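PDB 2D5W: peptide ABC transporter, peptide-binding protein from Thermus thermophilus, which binds oligopeptides, here a pentapeptide, and probably delivers them to an ABC transporter for passage across the membrane. Local coordinates for residues Gly21-Val26 and Phe108-Ala113; Leu188-Phe193 and Ala448-Gln453; Met207-Ser210 and Lys214-Arg217; Arg454-Lys459 and Val491-Asn496. All blocks are in the same frame, centred on the assembly; numbering follows the deposited sequence.

Interaction 1 (Gly21-Val26 and Phe108-Ala113)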
loop_
_atom_site.group_PDB
_atom_site.type_symbol
_atom_site.label_atom_id
_atom_site.label_comp_id
_atom_site.label_asym_id
_atom_site.label_seq_id
_atom_site.Cartn_x
_atom_site.Cartn_y
_atom_site.Cartn_z
ATOM N N GLY A 21 1.219 4.210 -16.180
ATOM C CA GLY A 21 0.558 3.203 -16.998
ATOM C C GLY A 21 0.125 1.930 -16.294
ATOM O O GLY A 21 -0.734 1.204 -16.796
ATOM N N ASP A 22 0.721 1.660 -15.138
ATOM C CA ASP A 22 0.420 0.465 -14.336
ATOM C C ASP A 22 -0.797 0.808 -13.473
ATOM O O ASP A 22 -0.752 0.718 -12.242
ATOM C CB ASP A 22 1.657 0.158 -13.477
ATOM C CG ASP A 22 1.498 -1.068 -12.598
ATOM O OD1 ASP A 22 0.906 -2.072 -13.040
ATOM O OD2 ASP A 22 2.009 -1.026 -11.458
ATOM N N PHE A 23 -1.898 1.168 -14.131
ATOM C CA PHE A 23 -3.089 1.621 -13.426
ATOM C C PHE A 23 -3.854 0.639 -12.553
ATOM O O PHE A 23 -4.694 1.058 -11.759
ATOM C CB PHE A 23 -4.029 2.376 -14.394
ATOM C CG PHE A 23 -4.686 1.519 -15.441
ATOM C CD1 PHE A 23 -5.823 0.777 -15.136
ATOM C CD2 PHE A 23 -4.214 1.512 -16.749
ATOM C CE1 PHE A 23 -6.482 0.043 -16.121
ATOM C CE2 PHE A 23 -4.869 0.779 -17.741
ATOM C CZ PHE A 23 -6.006 0.046 -17.423
ATOM N N LEU A 24 -3.571 -0.654 -12.682
ATOM C CA LEU A 24 -4.210 -1.638 -11.813
ATOM C C LEU A 24 -3.212 -2.011 -10.713
ATOM O O LEU A 24 -3.500 -2.835 -9.848
ATOM C CB LEU A 24 -4.635 -2.884 -12.595
ATOM C CG LEU A 24 -5.804 -2.683 -13.568
ATOM C CD1 LEU A 24 -6.137 -4.009 -14.235
ATOM C CD2 LEU A 24 -7.021 -2.134 -12.832
ATOM N N ARG A 25 -2.033 -1.392 -10.759
ATOM C CA ARG A 25 -0.985 -1.600 -9.762
ATOM C C ARG A 25 -0.519 -3.044 -9.649
ATOM O O ARG A 25 -0.118 -3.492 -8.569
ATOM C CB ARG A 25 -1.471 -1.098 -8.397
ATOM C CG ARG A 25 -1.943 0.350 -8.443
ATOM C CD ARG A 25 -2.589 0.797 -7.144
ATOM N NE ARG A 25 -3.011 2.192 -7.220
ATOM C CZ ARG A 25 -3.614 2.851 -6.234
ATOM N NH1 ARG A 25 -3.873 2.242 -5.085
ATOM N NH2 ARG A 25 -3.952 4.123 -6.396
ATOM N N VAL A 26 -0.539 -3.763 -10.768
ATOM C CA VAL A 26 -0.129 -5.160 -10.758
ATOM C C VAL A 26 1.387 -5.341 -10.772
ATOM O O VAL A 26 1.886 -6.357 -10.290
ATOM C CB VAL A 26 -0.752 -5.946 -11.936
ATOM C CG1 VAL A 26 -2.266 -5.768 -11.930
ATOM C CG2 VAL A 26 -0.159 -5.488 -13.253
ATOM N N PHE A 108 -12.529 -1.027 -16.787
ATOM C CA PHE A 108 -13.192 -2.267 -16.413
ATOM C C PHE A 108 -12.844 -3.453 -17.302
ATOM O O PHE A 108 -12.710 -4.576 -16.813
ATOM C CB PHE A 108 -14.712 -2.073 -16.357
ATOM C CG PHE A 108 -15.205 -1.639 -15.010
ATOM C CD1 PHE A 108 -15.120 -0.308 -14.616
ATOM C CD2 PHE A 108 -15.692 -2.578 -14.104
ATOM C CE1 PHE A 108 -15.506 0.085 -13.336
ATOM C CE2 PHE A 108 -16.079 -2.196 -12.822
ATOM C CZ PHE A 108 -15.987 -0.865 -12.437
ATOM N N GLU A 109 -12.683 -3.218 -18.598
ATOM C CA GLU A 109 -12.346 -4.311 -19.497
ATOM C C GLU A 109 -10.981 -4.905 -19.142
ATOM O O GLU A 109 -10.803 -6.123 -19.150
ATOM C CB GLU A 109 -12.346 -3.821 -20.941
ATOM C CG GLU A 109 -12.165 -4.923 -21.964
ATOM C CD GLU A 109 -12.402 -4.433 -23.375
ATOM O OE1 GLU A 109 -13.572 -4.171 -23.728
ATOM O OE2 GLU A 109 -11.419 -4.300 -24.125
ATOM N N VAL A 110 -10.019 -4.047 -18.822
ATOM C CA VAL A 110 -8.688 -4.519 -18.465
ATOM C C VAL A 110 -8.721 -5.260 -17.123
ATOM O O VAL A 110 -8.137 -6.334 -16.986
ATOM C CB VAL A 110 -7.685 -3.341 -18.411
ATOM C CG1 VAL A 110 -6.306 -3.838 -17.985
ATOM C CG2 VAL A 110 -7.603 -2.679 -19.785
ATOM N N GLY A 111 -9.421 -4.701 -16.141
ATOM C CA GLY A 111 -9.497 -5.352 -14.844
ATOM C C GLY A 111 -10.218 -6.688 -14.891
ATOM O O GLY A 111 -9.916 -7.589 -14.107
ATOM N N LYS A 112 -11.167 -6.820 -15.816
ATOM C CA LYS A 112 -11.960 -8.041 -15.970
ATOM C C LYS A 112 -11.299 -9.112 -16.831
ATOM O O LYS A 112 -11.792 -10.238 -16.906
ATOM C CB LYS A 112 -13.321 -7.704 -16.588
ATOM C CG LYS A 112 -14.254 -6.917 -15.695
ATOM C CD LYS A 112 -14.899 -7.813 -14.661
ATOM C CE LYS A 112 -15.926 -7.046 -13.853
ATOM N NZ LYS A 112 -16.643 -7.931 -12.896
ATOM N N ALA A 113 -10.196 -8.769 -17.487
ATOM C CA ALA A 113 -9.519 -9.728 -18.353
ATOM C C ALA A 113 -9.128 -10.984 -17.585
ATOM O O ALA A 113 -8.567 -10.914 -16.492
ATOM C CB ALA A 113 -8.291 -9.087 -18.981
#
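Val110, near the C-terminal end of helix 101-112, sets its isopropyl group against two consecutive residues of a loop turn, Phe23 and Leu24. The pair illustrates how a short turn can pack on a helix through apolar carbon alone. Along the helix, Val110 makes the first contact. Its CB and both methyls lie about equally far from Phe23 CZ, with CB at 3.9 Å, so the far end of the ring rests on the whole branched head of the valine. Phe23 CG stands between its own N and carbonyl carbon (chi1 69°), which swings the ring from the turn toward the helix. CG1 of Val110 also meets Leu24 CD1 at 3.8 Å, the two side chains running obliquely past each other. Gly111 comes next: Leu24 CD1 settles 3.7 Å from its CA, directly on the backbone, and Leu24 and Gly111 have the closest pair of CA atoms across the two segments, 7.1 Å apart. On the loop side, Asp22 to Arg25 form a type I beta turn, closed by Arg25 N bonding to Asp22 O, which places Phe23 and Leu24 at the two central positions. The turn belongs to the connection between strand 7-12 and helix 31-40. Around it, helix 159-173 supplies Met162 beside Phe23 and Trp166 beside Val110, while Phe193 of helix 182-194 touches both Val110 and Val26.

Interaction 2 (Leu188-Phe193 and Ala448-Gln453)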
loop_
_atom_site.group_PDB
_atom_site.type_symbol
_atom_site.label_atom_id
_atom_site.label_comp_id
_atom_site.label_asym_id
_atom_site.label_seq_id
_atom_site.Cartn_x
_atom_site.Cartn_y
_atom_site.Cartn_z
ATOM N N LEU A 188 2.375 -11.336 -20.988
ATOM C CA LEU A 188 1.641 -10.544 -21.964
ATOM C C LEU A 188 1.026 -9.309 -21.316
ATOM O O LEU A 188 1.158 -8.196 -21.826
ATOM C CB LEU A 188 0.532 -11.385 -22.600
ATOM C CG LEU A 188 -0.273 -10.706 -23.708
ATOM C CD1 LEU A 188 0.560 -10.628 -24.978
ATOM C CD2 LEU A 188 -1.541 -11.498 -23.965
ATOM N N TYR A 189 0.351 -9.505 -20.191
ATOM C CA TYR A 189 -0.281 -8.386 -19.512
ATOM C C TYR A 189 0.725 -7.435 -18.868
ATOM O O TYR A 189 0.529 -6.222 -18.904
ATOM C CB TYR A 189 -1.292 -8.890 -18.478
ATOM C CG TYR A 189 -2.506 -9.559 -19.092
ATOM C CD1 TYR A 189 -3.110 -9.040 -20.239
ATOM C CD2 TYR A 189 -3.079 -10.686 -18.501
ATOM C CE1 TYR A 189 -4.255 -9.625 -20.780
ATOM C CE2 TYR A 189 -4.223 -11.275 -19.033
ATOM C CZ TYR A 189 -4.804 -10.741 -20.169
ATOM O OH TYR A 189 -5.940 -11.316 -20.694
ATOM N N ARG A 190 1.800 -7.964 -18.288
ATOM C CA ARG A 190 2.805 -7.089 -17.683
ATOM C C ARG A 190 3.406 -6.191 -18.759
ATOM O O ARG A 190 3.577 -4.987 -18.556
ATOM C CB ARG A 190 3.939 -7.890 -17.027
ATOM C CG ARG A 190 3.539 -8.705 -15.813
ATOM C CD ARG A 190 4.744 -9.402 -15.183
ATOM N NE ARG A 190 5.559 -8.512 -14.354
ATOM C CZ ARG A 190 6.723 -7.979 -14.718
ATOM N NH1 ARG A 190 7.239 -8.231 -15.915
ATOM N NH2 ARG A 190 7.383 -7.198 -13.871
ATOM N N ASN A 191 3.724 -6.780 -19.908
ATOM C CA ASN A 191 4.323 -6.021 -20.999
ATOM C C ASN A 191 3.408 -4.916 -21.507
ATOM O O ASN A 191 3.881 -3.875 -21.956
ATOM C CB ASN A 191 4.731 -6.953 -22.145
ATOM C CG ASN A 191 5.915 -7.832 -21.782
ATOM O OD1 ASN A 191 6.630 -7.559 -20.818
ATOM N ND2 ASN A 191 6.136 -8.883 -22.563
ATOM N N PHE A 192 2.100 -5.139 -21.432
ATOM C CA PHE A 192 1.136 -4.131 -21.855
ATOM C C PHE A 192 1.332 -2.872 -21.004
ATOM O O PHE A 192 1.529 -1.778 -21.532
ATOM C CB PHE A 192 -0.290 -4.666 -21.686
ATOM C CG PHE A 192 -1.356 -3.608 -21.766
ATOM C CD1 PHE A 192 -1.520 -2.842 -22.916
ATOM C CD2 PHE A 192 -2.197 -3.377 -20.684
ATOM C CE1 PHE A 192 -2.510 -1.860 -22.984
ATOM C CE2 PHE A 192 -3.184 -2.402 -20.743
ATOM C CZ PHE A 192 -3.340 -1.642 -21.895
ATOM N N PHE A 193 1.287 -3.028 -19.685
ATOM C CA PHE A 193 1.458 -1.883 -18.797
ATOM C C PHE A 193 2.849 -1.262 -18.921
ATOM O O PHE A 193 2.989 -0.038 -18.903
ATOM C CB PHE A 193 1.197 -2.297 -17.345
ATOM C CG PHE A 193 -0.196 -2.806 -17.104
ATOM C CD1 PHE A 193 -1.297 -1.965 -17.249
ATOM C CD2 PHE A 193 -0.410 -4.136 -16.756
ATOM C CE1 PHE A 193 -2.595 -2.443 -17.054
ATOM C CE2 PHE A 193 -1.702 -4.624 -16.559
ATOM C CZ PHE A 193 -2.796 -3.775 -16.709
ATOM N N ALA A 448 8.399 -4.921 -6.274
ATOM C CA ALA A 448 7.961 -5.181 -7.644
ATOM C C ALA A 448 7.311 -6.565 -7.605
ATOM O O ALA A 448 7.749 -7.444 -6.846
ATOM C CB ALA A 448 9.148 -5.178 -8.597
ATOM N N ASP A 449 6.275 -6.761 -8.416
ATOM C CA ASP A 449 5.553 -8.027 -8.442
ATOM C C ASP A 449 6.423 -9.273 -8.515
ATOM O O ASP A 449 6.187 -10.241 -7.785
ATOM C CB ASP A 449 4.524 -8.049 -9.594
ATOM C CG ASP A 449 5.153 -7.907 -10.986
ATOM O OD1 ASP A 449 4.425 -8.181 -11.969
ATOM O OD2 ASP A 449 6.334 -7.521 -11.122
ATOM N N GLU A 450 7.436 -9.248 -9.375
ATOM C CA GLU A 450 8.300 -10.401 -9.560
ATOM C C GLU A 450 9.091 -10.805 -8.330
ATOM O O GLU A 450 9.744 -11.848 -8.326
ATOM C CB GLU A 450 9.225 -10.183 -10.759
ATOM C CG GLU A 450 8.450 -9.981 -12.054
ATOM C CD GLU A 450 9.249 -10.333 -13.290
ATOM O OE1 GLU A 450 10.368 -9.804 -13.451
ATOM O OE2 GLU A 450 8.749 -11.140 -14.106
ATOM N N PHE A 451 9.046 -9.984 -7.287
ATOM C CA PHE A 451 9.713 -10.347 -6.046
ATOM C C PHE A 451 8.670 -10.605 -4.960
ATOM O O PHE A 451 8.446 -11.748 -4.567
ATOM C CB PHE A 451 10.676 -9.262 -5.553
ATOM C CG PHE A 451 11.514 -9.703 -4.377
ATOM C CD1 PHE A 451 12.645 -10.490 -4.569
ATOM C CD2 PHE A 451 11.139 -9.384 -3.076
ATOM C CE1 PHE A 451 13.391 -10.955 -3.483
ATOM C CE2 PHE A 451 11.880 -9.846 -1.983
ATOM C CZ PHE A 451 13.005 -10.631 -2.189
ATOM N N ILE A 452 8.006 -9.548 -4.504
ATOM C CA ILE A 452 7.036 -9.683 -3.423
ATOM C C ILE A 452 5.905 -10.681 -3.669
ATOM O O ILE A 452 5.512 -11.404 -2.751
ATOM C CB ILE A 452 6.450 -8.288 -3.030
ATOM C CG1 ILE A 452 5.529 -8.422 -1.814
ATOM C CG2 ILE A 452 5.708 -7.671 -4.199
ATOM C CD1 ILE A 452 5.203 -7.090 -1.152
ATOM N N GLN A 453 5.402 -10.743 -4.899
ATOM C CA GLN A 453 4.305 -11.648 -5.229
ATOM C C GLN A 453 4.746 -12.980 -5.836
ATOM O O GLN A 453 3.976 -13.632 -6.540
ATOM C CB GLN A 453 3.311 -10.915 -6.148
ATOM C CG GLN A 453 2.499 -9.867 -5.370
ATOM C CD GLN A 453 1.986 -8.694 -6.197
ATOM O OE1 GLN A 453 1.383 -7.769 -5.649
ATOM N NE2 GLN A 453 2.214 -8.722 -7.502
#
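Arg190 on helix 182-194 reaches across to Asp449 and Glu450 at the start of the short helix 449-452, forming a three-residue salt-bridge network that joins pieces of chain more than 250 residues apart. The arginine shows how one guanidinium can use edge and face for different partners. From CB, directed toward the second helix, the chain passes to CG, 4.0 Å from Asp449 OD1, and then to CD, nearer the same oxygen. A bend at chi3 (79°) turns the guanidinium so that its NE side meets the aspartate. NE donates to Asp449 OD1 at 2.7 Å, nearly straight at 168° and in the guanidinium plane. Beyond CZ, NH2 donates to Asp449 OD2 at 3.0 Å, somewhat tilted from that plane. Both oxygens use their syn lone pairs, so the carboxylate is gripped side-on by two nitrogens, the flat groups nearly coplanar. Glu450 uses a face instead: its carboxylate stacks on the guanidinium with the planes 8° apart, and its CG lies 3.5 Å from NH2. NH1 has a long ion pair with Glu450 OE2, 3.7 Å away and well out of plane, so charge alone acts there. A methionine in place of Arg190 would probably leave the buried carboxylate of Asp449 without its paired donors and Glu450 without the cation beneath it. Ala448 is the N-cap of the short helix, and its O accepts from both Phe451 N and Ile452 N. Asp449 OD2 also takes a weak, bent bond from Glu450 N at 2.7 Å.

Interaction 3 (Met207-Ser210 and Lys214-Arg217)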
loop_
_atom_site.group_PDB
_atom_site.type_symbol
_atom_site.label_atom_id
_atom_site.label_comp_id
_atom_site.label_asym_id
_atom_site.label_seq_id
_atom_site.Cartn_x
_atom_site.Cartn_y
_atom_site.Cartn_z
ATOM N N MET A 207 2.166 8.538 -21.815
ATOM C CA MET A 207 0.912 8.703 -21.088
ATOM C C MET A 207 0.393 10.133 -21.050
ATOM O O MET A 207 1.099 11.080 -21.406
ATOM C CB MET A 207 1.080 8.210 -19.644
ATOM C CG MET A 207 1.053 6.698 -19.475
ATOM S SD MET A 207 -0.567 5.986 -19.875
ATOM C CE MET A 207 -1.499 6.395 -18.378
ATOM N N VAL A 208 -0.869 10.261 -20.640
ATOM C CA VAL A 208 -1.502 11.558 -20.443
ATOM C C VAL A 208 -1.993 11.531 -19.000
ATOM O O VAL A 208 -2.121 10.452 -18.404
ATOM C CB VAL A 208 -2.655 11.840 -21.430
ATOM C CG1 VAL A 208 -2.087 11.977 -22.843
ATOM C CG2 VAL A 208 -3.705 10.756 -21.353
ATOM N N TYR A 209 -2.285 12.707 -18.457
ATOM C CA TYR A 209 -2.620 12.852 -17.049
ATOM C C TYR A 209 -3.927 13.571 -16.758
ATOM O O TYR A 209 -4.295 14.504 -17.459
ATOM C CB TYR A 209 -1.433 13.569 -16.403
ATOM C CG TYR A 209 -0.133 12.860 -16.737
ATOM C CD1 TYR A 209 0.276 11.751 -16.000
ATOM C CD2 TYR A 209 0.620 13.210 -17.865
ATOM C CE1 TYR A 209 1.382 11.004 -16.366
ATOM C CE2 TYR A 209 1.738 12.457 -18.245
ATOM C CZ TYR A 209 2.108 11.352 -17.486
ATOM O OH TYR A 209 3.187 10.574 -17.839
ATOM N N SER A 210 -4.613 13.144 -15.702
ATOM C CA SER A 210 -5.902 13.725 -15.331
ATOM C C SER A 210 -5.876 14.553 -14.054
ATOM O O SER A 210 -6.884 15.156 -13.688
ATOM C CB SER A 210 -6.921 12.609 -15.145
ATOM O OG SER A 210 -6.490 11.755 -14.098
ATOM N N LYS A 214 0.986 17.254 -14.488
ATOM C CA LYS A 214 1.302 16.302 -15.544
ATOM C C LYS A 214 2.805 16.074 -15.492
ATOM O O LYS A 214 3.552 16.906 -14.973
ATOM C CB LYS A 214 0.880 16.845 -16.914
ATOM C CG LYS A 214 1.483 18.187 -17.294
ATOM C CD LYS A 214 0.968 18.641 -18.656
ATOM C CE LYS A 214 1.514 20.005 -19.042
ATOM N NZ LYS A 214 1.096 20.374 -20.423
ATOM N N LEU A 215 3.258 14.946 -16.020
ATOM C CA LEU A 215 4.678 14.652 -15.982
ATOM C C LEU A 215 5.497 15.550 -16.895
ATOM O O LEU A 215 5.077 15.870 -18.007
ATOM C CB LEU A 215 4.925 13.193 -16.371
ATOM C CG LEU A 215 6.385 12.731 -16.311
ATOM C CD1 LEU A 215 6.815 12.599 -14.860
ATOM C CD2 LEU A 215 6.542 11.396 -17.035
ATOM N N LYS A 216 6.655 15.977 -16.401
ATOM C CA LYS A 216 7.589 16.763 -17.199
ATOM C C LYS A 216 8.689 15.762 -17.567
ATOM O O LYS A 216 8.927 15.496 -18.743
ATOM C CB LYS A 216 8.172 17.927 -16.393
ATOM C CG LYS A 216 9.234 18.727 -17.138
ATOM C CD LYS A 216 8.681 19.347 -18.408
ATOM C CE LYS A 216 9.744 20.164 -19.122
ATOM N NZ LYS A 216 10.281 21.243 -18.245
ATOM N N ARG A 217 9.345 15.192 -16.558
ATOM C CA ARG A 217 10.384 14.198 -16.804
ATOM C C ARG A 217 10.677 13.341 -15.580
ATOM O O ARG A 217 10.528 13.786 -14.438
ATOM C CB ARG A 217 11.685 14.870 -17.258
ATOM C CG ARG A 217 12.341 15.736 -16.198
ATOM C CD ARG A 217 13.687 16.270 -16.674
ATOM N NE ARG A 217 13.558 17.205 -17.786
ATOM C CZ ARG A 217 13.053 18.432 -17.683
ATOM N NH1 ARG A 217 12.978 19.209 -18.754
ATOM N NH2 ARG A 217 12.630 18.884 -16.510
#
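Tyr209 holds its CG opposite the carbonyl carbon (chi1 -52°), and chi2 near -83° then turns one face of the ring to the Lys214-Leu215 peptide. Leu215 answers with CG opposite its backbone N (chi1 -177°), an arrangement that carries CD2 up to the phenolic oxygen. The example is one of a ring lying over a strand's backbone, in which the peptide link itself forms part of the packing surface. Leu215 N sits over one face, 3.6 Å above the ring plane and displaced toward the rim on the CD2-CE2 side. Farther along the ring, Leu215 CB touches CZ at 3.5 Å, and CD2 of the same leucine is 3.5 Å from Tyr209 OH. Lys214 contributes the root of its side chain: CB lies 3.8 Å from Tyr209 CD2, while the extended remainder leads away. Strand 213-219 is an outermost strand of a mixed five-stranded sheet, and the next two residues, Lys216 and Arg217, both face Glu225 of the adjoining strand in a classic beta bulge. Through this ring the loop after helix 199-203 packs on the strand that follows it. An alanine here would be likely to open a gap above the Lys214-Leu215 peptide and leave Leu215 CB without the ring carbon and CD2 without the phenolic oxygen. Leu202 of helix 199-203 touches both Tyr209 and Leu215, and Phe41 brings its ring against that of Tyr209.

Interaction 4 (Arg454-Lys459 and Val491-Asn496)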
loop_
_atom_site.group_PDB
_atom_site.type_symbol
_atom_site.label_atom_id
_atom_site.label_comp_id
_atom_site.label_asym_id
_atom_site.label_seq_id
_atom_site.Cartn_x
_atom_site.Cartn_y
_atom_site.Cartn_z
ATOM N N ARG A 454 5.975 -13.400 -5.537
ATOM C CA ARG A 454 6.494 -14.658 -6.067
ATOM C C ARG A 454 7.118 -15.588 -5.021
ATOM O O ARG A 454 8.024 -16.365 -5.333
ATOM C CB ARG A 454 7.499 -14.376 -7.190
ATOM C CG ARG A 454 6.889 -13.663 -8.402
ATOM C CD ARG A 454 5.900 -14.545 -9.163
ATOM N NE ARG A 454 5.416 -13.896 -10.383
ATOM C CZ ARG A 454 4.477 -12.954 -10.422
ATOM N NH1 ARG A 454 4.119 -12.424 -11.583
ATOM N NH2 ARG A 454 3.874 -12.556 -9.310
ATOM N N ALA A 455 6.635 -15.518 -3.784
ATOM C CA ALA A 455 7.146 -16.401 -2.742
ATOM C C ALA A 455 6.813 -17.854 -3.101
ATOM O O ALA A 455 7.541 -18.776 -2.726
ATOM C CB ALA A 455 6.531 -16.039 -1.391
ATOM N N SER A 456 5.716 -18.057 -3.830
ATOM C CA SER A 456 5.312 -19.406 -4.226
ATOM C C SER A 456 6.321 -20.008 -5.198
ATOM O O SER A 456 6.338 -21.222 -5.414
ATOM C CB SER A 456 3.918 -19.389 -4.861
ATOM O OG SER A 456 3.920 -18.698 -6.097
ATOM N N GLU A 457 7.152 -19.152 -5.786
ATOM C CA GLU A 457 8.197 -19.579 -6.715
ATOM C C GLU A 457 9.536 -19.529 -5.982
ATOM O O GLU A 457 10.600 -19.635 -6.592
ATOM C CB GLU A 457 8.237 -18.659 -7.940
ATOM C CG GLU A 457 7.012 -18.755 -8.838
ATOM C CD GLU A 457 6.893 -20.103 -9.523
ATOM O OE1 GLU A 457 7.861 -20.513 -10.198
ATOM O OE2 GLU A 457 5.831 -20.748 -9.394
ATOM N N CYS A 458 9.456 -19.349 -4.666
ATOM C CA CYS A 458 10.608 -19.293 -3.773
ATOM C C CYS A 458 11.583 -18.137 -4.042
ATOM O O CYS A 458 12.786 -18.264 -3.811
ATOM C CB CYS A 458 11.349 -20.644 -3.790
ATOM S SG CYS A 458 10.255 -22.104 -3.929
ATOM N N LYS A 459 11.060 -17.002 -4.508
ATOM C CA LYS A 459 11.893 -15.829 -4.779
ATOM C C LYS A 459 12.498 -15.306 -3.476
ATOM O O LYS A 459 13.648 -14.874 -3.454
ATOM C CB LYS A 459 11.080 -14.742 -5.483
ATOM C CG LYS A 459 10.906 -14.980 -6.977
ATOM C CD LYS A 459 12.238 -14.896 -7.719
ATOM C CE LYS A 459 12.868 -13.514 -7.594
ATOM N NZ LYS A 459 14.143 -13.394 -8.361
ATOM N N VAL A 491 -4.129 -15.816 -2.707
ATOM C CA VAL A 491 -2.711 -16.169 -2.604
ATOM C C VAL A 491 -2.153 -16.185 -4.022
ATOM O O VAL A 491 -2.571 -16.996 -4.845
ATOM C CB VAL A 491 -2.526 -17.563 -1.969
ATOM C CG1 VAL A 491 -1.053 -17.942 -1.955
ATOM C CG2 VAL A 491 -3.087 -17.563 -0.554
ATOM N N PRO A 492 -1.190 -15.302 -4.327
ATOM C CA PRO A 492 -0.639 -15.283 -5.686
ATOM C C PRO A 492 0.268 -16.450 -6.046
ATOM O O PRO A 492 1.322 -16.639 -5.446
ATOM C CB PRO A 492 0.083 -13.937 -5.749
ATOM C CG PRO A 492 0.548 -13.743 -4.337
ATOM C CD PRO A 492 -0.630 -14.210 -3.509
ATOM N N THR A 493 -0.165 -17.234 -7.028
ATOM C CA THR A 493 0.599 -18.374 -7.518
ATOM C C THR A 493 0.293 -18.515 -9.000
ATOM O O THR A 493 -0.618 -17.874 -9.524
ATOM C CB THR A 493 0.190 -19.704 -6.841
ATOM O OG1 THR A 493 -1.113 -20.086 -7.295
ATOM C CG2 THR A 493 0.181 -19.565 -5.327
ATOM N N LYS A 494 1.051 -19.366 -9.675
ATOM C CA LYS A 494 0.829 -19.598 -11.090
ATOM C C LYS A 494 -0.600 -20.100 -11.298
ATOM O O LYS A 494 -1.248 -19.762 -12.289
ATOM C CB LYS A 494 1.834 -20.634 -11.601
ATOM C CG LYS A 494 1.670 -21.017 -13.060
ATOM C CD LYS A 494 2.729 -22.029 -13.478
ATOM C CE LYS A 494 2.661 -23.292 -12.632
ATOM N NZ LYS A 494 3.721 -24.271 -13.004
ATOM N N GLU A 495 -1.091 -20.887 -10.343
ATOM C CA GLU A 495 -2.431 -21.461 -10.430
ATOM C C GLU A 495 -3.587 -20.466 -10.426
ATOM O O GLU A 495 -4.654 -20.765 -10.963
ATOM C CB GLU A 495 -2.645 -22.487 -9.311
ATOM C CG GLU A 495 -1.827 -23.770 -9.445
ATOM C CD GLU A 495 -0.334 -23.536 -9.333
ATOM O OE1 GLU A 495 0.091 -22.866 -8.368
ATOM O OE2 GLU A 495 0.416 -24.029 -10.204
ATOM N N ASN A 496 -3.408 -19.295 -9.817
ATOM C CA ASN A 496 -4.486 -18.309 -9.824
ATOM C C ASN A 496 -4.066 -17.058 -10.601
ATOM O O ASN A 496 -4.609 -15.969 -10.403
ATOM C CB ASN A 496 -4.919 -17.954 -8.392
ATOM C CG ASN A 496 -4.041 -16.904 -7.752
ATOM O OD1 ASN A 496 -2.861 -16.782 -8.073
ATOM N ND2 ASN A 496 -4.613 -16.150 -6.821
HETATM O O HOH W 1 3.713 -16.118 -4.320
HETATM O O HOH W 2 3.498 -20.284 -8.353
#
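Ser456 lays its CB against the methyl of Thr493, 3.8 Å from CG2, while its OG lies over the Thr493 CA at 3.6 Å. The hydroxyl stands between the serine's own N and carbonyl carbon (chi1 67°), a setting that turns OG toward the opposing loop. Around this small apolar touch, two waters complete the interface. Water 1 accepts from Ser456 N at 2.8 Å and is placed to donate to Pro492 O at 2.7 Å. Water 2 is more widely shared: it accepts from Lys494 N, donates to Glu457 OE2 at 2.6 Å, and is hydrogen-bonded to Ser456 OG. Both loops carry a short 3-10 segment, 455-456 and 494-495, and they flank strand 463-469 in the sequence. Within its own loop, Thr493 N donates almost straight (172°) to Asn496 OD1 from above the carbonyl plane, a bond that closes back from Thr493 to Asn496. Arg454 O, at the base of the other loop, accepts from Glu457 N and Lys459 N. In the same loop, Cys458 is joined to Cys314 by a disulfide, and Arg454 forms a cation-pi contact with Tyr498.

How the interactions relate
Interactions 1, 2 and 4 form a continuous chain of contacts, with centres 12 Å apart from 1 to 2 and again from 2 to 4. Val26 O packs 3.2 Å from Asp449 CB, and the backbone of Asp449 also bonds to Ile27, just beyond the turn of interaction 1. From there segment 448-453 runs directly into 454-459, and Gln453 O lies 4.0 Å from Pro492 CB. Interaction 3 stands aside, its centre about 33 Å from that of interaction 4, but touches interaction 1 through Met207 and Gly21. Beside interaction 1, Arg25 of the same turn, which does not touch helix 101-112, packs on a basic side chain of the bound peptide.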